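Possible TctC subunit of the Tripartite Tricarboxylate Transport(TTT) Family (PDB 6HKE) binds malate in the periplasm and probably delivers this C4-dicarboxylate to a tripartite tricarboxylate transporter for high-affinity uptake. Local coordinates at residues F102-L108 with T239-R245. The protein carries 2 engineered substitutions. Numbering follows the deposited sequence.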
loop_
_atom_site.group_PDB
_atom_site.type_symbol
_atom_site.label_atom_id
_atom_site.label_comp_id
_atom_site.label_asym_id
_atom_site.label_seq_id
_atom_site.Cartn_x
_atom_site.Cartn_y
_atom_site.Cartn_z
ATOM N N PHE A 102 -15.045 -3.205 -9.858
ATOM C CA PHE A 102 -13.750 -3.698 -10.393
ATOM C C PHE A 102 -13.804 -5.203 -10.613
ATOM O O PHE A 102 -14.469 -5.939 -9.846
ATOM C CB PHE A 102 -12.578 -3.359 -9.469
ATOM C CG PHE A 102 -12.433 -1.877 -9.275
ATOM C CD1 PHE A 102 -11.811 -1.096 -10.232
ATOM C CD2 PHE A 102 -13.030 -1.249 -8.197
ATOM C CE1 PHE A 102 -11.734 0.283 -10.082
ATOM C CE2 PHE A 102 -12.944 0.125 -8.047
ATOM C CZ PHE A 102 -12.280 0.889 -8.979
ATOM N N THR A 103 -13.112 -5.621 -11.667
ATOM C CA THR A 103 -12.747 -7.027 -11.909
ATOM C C THR A 103 -11.322 -7.190 -11.406
ATOM O O THR A 103 -10.384 -6.668 -12.022
ATOM C CB THR A 103 -12.971 -7.416 -13.372
ATOM O OG1 THR A 103 -14.365 -7.207 -13.583
ATOM C CG2 THR A 103 -12.591 -8.850 -13.663
ATOM N N PRO A 104 -11.148 -7.884 -10.259
ATOM C CA PRO A 104 -9.828 -8.223 -9.746
ATOM C C PRO A 104 -9.069 -9.023 -10.809
ATOM O O PRO A 104 -9.644 -9.899 -11.385
ATOM C CB PRO A 104 -10.118 -9.097 -8.516
ATOM C CG PRO A 104 -11.517 -9.597 -8.768
ATOM C CD PRO A 104 -12.218 -8.445 -9.435
ATOM N N VAL A 105 -7.802 -8.709 -11.033
ATOM C CA VAL A 105 -6.941 -9.438 -12.002
ATOM C C VAL A 105 -5.997 -10.341 -11.211
ATOM O O VAL A 105 -6.014 -11.571 -11.466
ATOM C CB VAL A 105 -6.202 -8.452 -12.924
ATOM C CG1 VAL A 105 -5.165 -9.123 -13.806
ATOM C CG2 VAL A 105 -7.198 -7.695 -13.766
ATOM N N ALA A 106 -5.219 -9.756 -10.287
ATOM C CA ALA A 106 -4.051 -10.411 -9.664
ATOM C C ALA A 106 -3.586 -9.684 -8.394
ATOM O O ALA A 106 -3.378 -8.454 -8.451
ATOM C CB ALA A 106 -2.940 -10.465 -10.677
ATOM N N LEU A 107 -3.376 -10.436 -7.306
ATOM C CA LEU A 107 -2.487 -10.014 -6.192
ATOM C C LEU A 107 -1.072 -9.834 -6.752
ATOM O O LEU A 107 -0.592 -10.750 -7.426
ATOM C CB LEU A 107 -2.481 -11.068 -5.092
ATOM C CG LEU A 107 -1.630 -10.731 -3.873
ATOM C CD1 LEU A 107 -2.105 -9.452 -3.190
ATOM C CD2 LEU A 107 -1.660 -11.896 -2.906
ATOM N N LEU A 108 -0.462 -8.671 -6.521
ATOM C CA LEU A 108 0.910 -8.342 -6.988
ATOM C C LEU A 108 1.928 -8.642 -5.896
ATOM O O LEU A 108 3.000 -9.197 -6.214
ATOM C CB LEU A 108 0.956 -6.855 -7.326
ATOM C CG LEU A 108 0.005 -6.432 -8.429
ATOM C CD1 LEU A 108 0.239 -4.969 -8.792
ATOM C CD2 LEU A 108 0.190 -7.340 -9.637
ATOM N N THR A 239 -1.174 -5.341 -2.321
ATOM C CA THR A 239 -1.322 -4.494 -3.522
ATOM C C THR A 239 -1.883 -5.387 -4.626
ATOM O O THR A 239 -1.424 -6.528 -4.737
ATOM C CB THR A 239 0.011 -3.801 -3.807
ATOM O OG1 THR A 239 0.141 -2.821 -2.771
ATOM C CG2 THR A 239 0.090 -3.178 -5.185
ATOM N N GLY A 240 -2.829 -4.865 -5.407
ATOM C CA GLY A 240 -3.542 -5.637 -6.430
ATOM C C GLY A 240 -3.649 -4.909 -7.754
ATOM O O GLY A 240 -3.665 -3.642 -7.769
ATOM N N LEU A 241 -3.771 -5.702 -8.822
ATOM C CA LEU A 241 -4.121 -5.246 -10.190
ATOM C C LEU A 241 -5.606 -5.545 -10.414
ATOM O O LEU A 241 -6.001 -6.699 -10.223
ATOM C CB LEU A 241 -3.219 -5.965 -11.197
ATOM C CG LEU A 241 -3.333 -5.486 -12.639
ATOM C CD1 LEU A 241 -2.950 -4.013 -12.774
ATOM C CD2 LEU A 241 -2.468 -6.355 -13.536
ATOM N N PHE A 242 -6.391 -4.516 -10.742
ATOM C CA PHE A 242 -7.843 -4.582 -11.059
ATOM C C PHE A 242 -8.125 -3.961 -12.434
ATOM O O PHE A 242 -7.346 -3.106 -12.890
ATOM C CB PHE A 242 -8.657 -3.789 -10.036
ATOM C CG PHE A 242 -8.415 -4.142 -8.591
ATOM C CD1 PHE A 242 -7.237 -3.777 -7.958
ATOM C CD2 PHE A 242 -9.382 -4.801 -7.855
ATOM C CE1 PHE A 242 -7.029 -4.079 -6.620
ATOM C CE2 PHE A 242 -9.177 -5.081 -6.514
ATOM C CZ PHE A 242 -8.002 -4.726 -5.901
ATOM N N ALA A 243 -9.241 -4.381 -13.037
ATOM C CA ALA A 243 -9.768 -3.911 -14.334
ATOM C C ALA A 243 -11.141 -3.309 -14.085
ATOM O O ALA A 243 -11.738 -3.544 -13.029
ATOM C CB ALA A 243 -9.838 -5.047 -15.326
ATOM N N PRO A 244 -11.675 -2.503 -15.031
ATOM C CA PRO A 244 -13.035 -1.987 -14.907
ATOM C C PRO A 244 -13.974 -3.187 -14.817
ATOM O O PRO A 244 -13.620 -4.240 -15.333
ATOM C CB PRO A 244 -13.219 -1.119 -16.159
ATOM C CG PRO A 244 -11.806 -0.737 -16.540
ATOM C CD PRO A 244 -10.993 -1.976 -16.227
ATOM N N ARG A 245 -15.101 -3.028 -14.121
ATOM C CA ARG A 245 -16.075 -4.129 -13.948
ATOM C C ARG A 245 -16.562 -4.507 -15.347
ATOM O O ARG A 245 -16.672 -3.615 -16.181
ATOM C CB ARG A 245 -17.199 -3.718 -13.000
ATOM C CG ARG A 245 -18.014 -4.890 -12.477
ATOM C CD ARG A 245 -17.179 -5.951 -11.785
ATOM N NE ARG A 245 -18.022 -6.929 -11.109
ATOM C CZ ARG A 245 -17.629 -7.727 -10.120
ATOM N NH1 ARG A 245 -16.380 -7.693 -9.679
ATOM N NH2 ARG A 245 -18.493 -8.567 -9.568
#
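A classic beta bulge shows how one extra residue redirects side chains in an antiparallel pair, and 102-108 against 239-245 is a clear case. T103 N donates to A243 O and A243 N to T103 O, each at 2.8 Å. Beyond P104 the register slips: V105 N (2.8 Å) and A106 N (3.2 Å) both donate to L241 O, while L241 N returns a bond to A106 O at 2.8 Å. V105, with psi near -56°, is the inserted residue. Its t rotamer sets CG1 3.9 Å from L241 CD2 and CG2 4.1 Å from A243 CB, so the valine fits between two side chains of the facing strand. L108, in the mt rotamer, turns toward that strand too, its CD2 4.0 Å from L241 CB. On the other face, F242 (chi1 m) sets its ring obliquely against P104 and F102, with CD2 3.9 Å from both F102 CB and P104 CA. The long side chain of R245 curls back so that NH1 donates to F102 O at 2.6 Å, closing the end of the pair. Helix 249-263 packs over V105, A106 and L108, and helix 287-305 covers P104, L107 and F242; H84, from helix 82-90, stacks on the F242 ring. Strand 75-80 flanks 239-245 on its other edge, bringing T239 beside H80, a malate-binding residue.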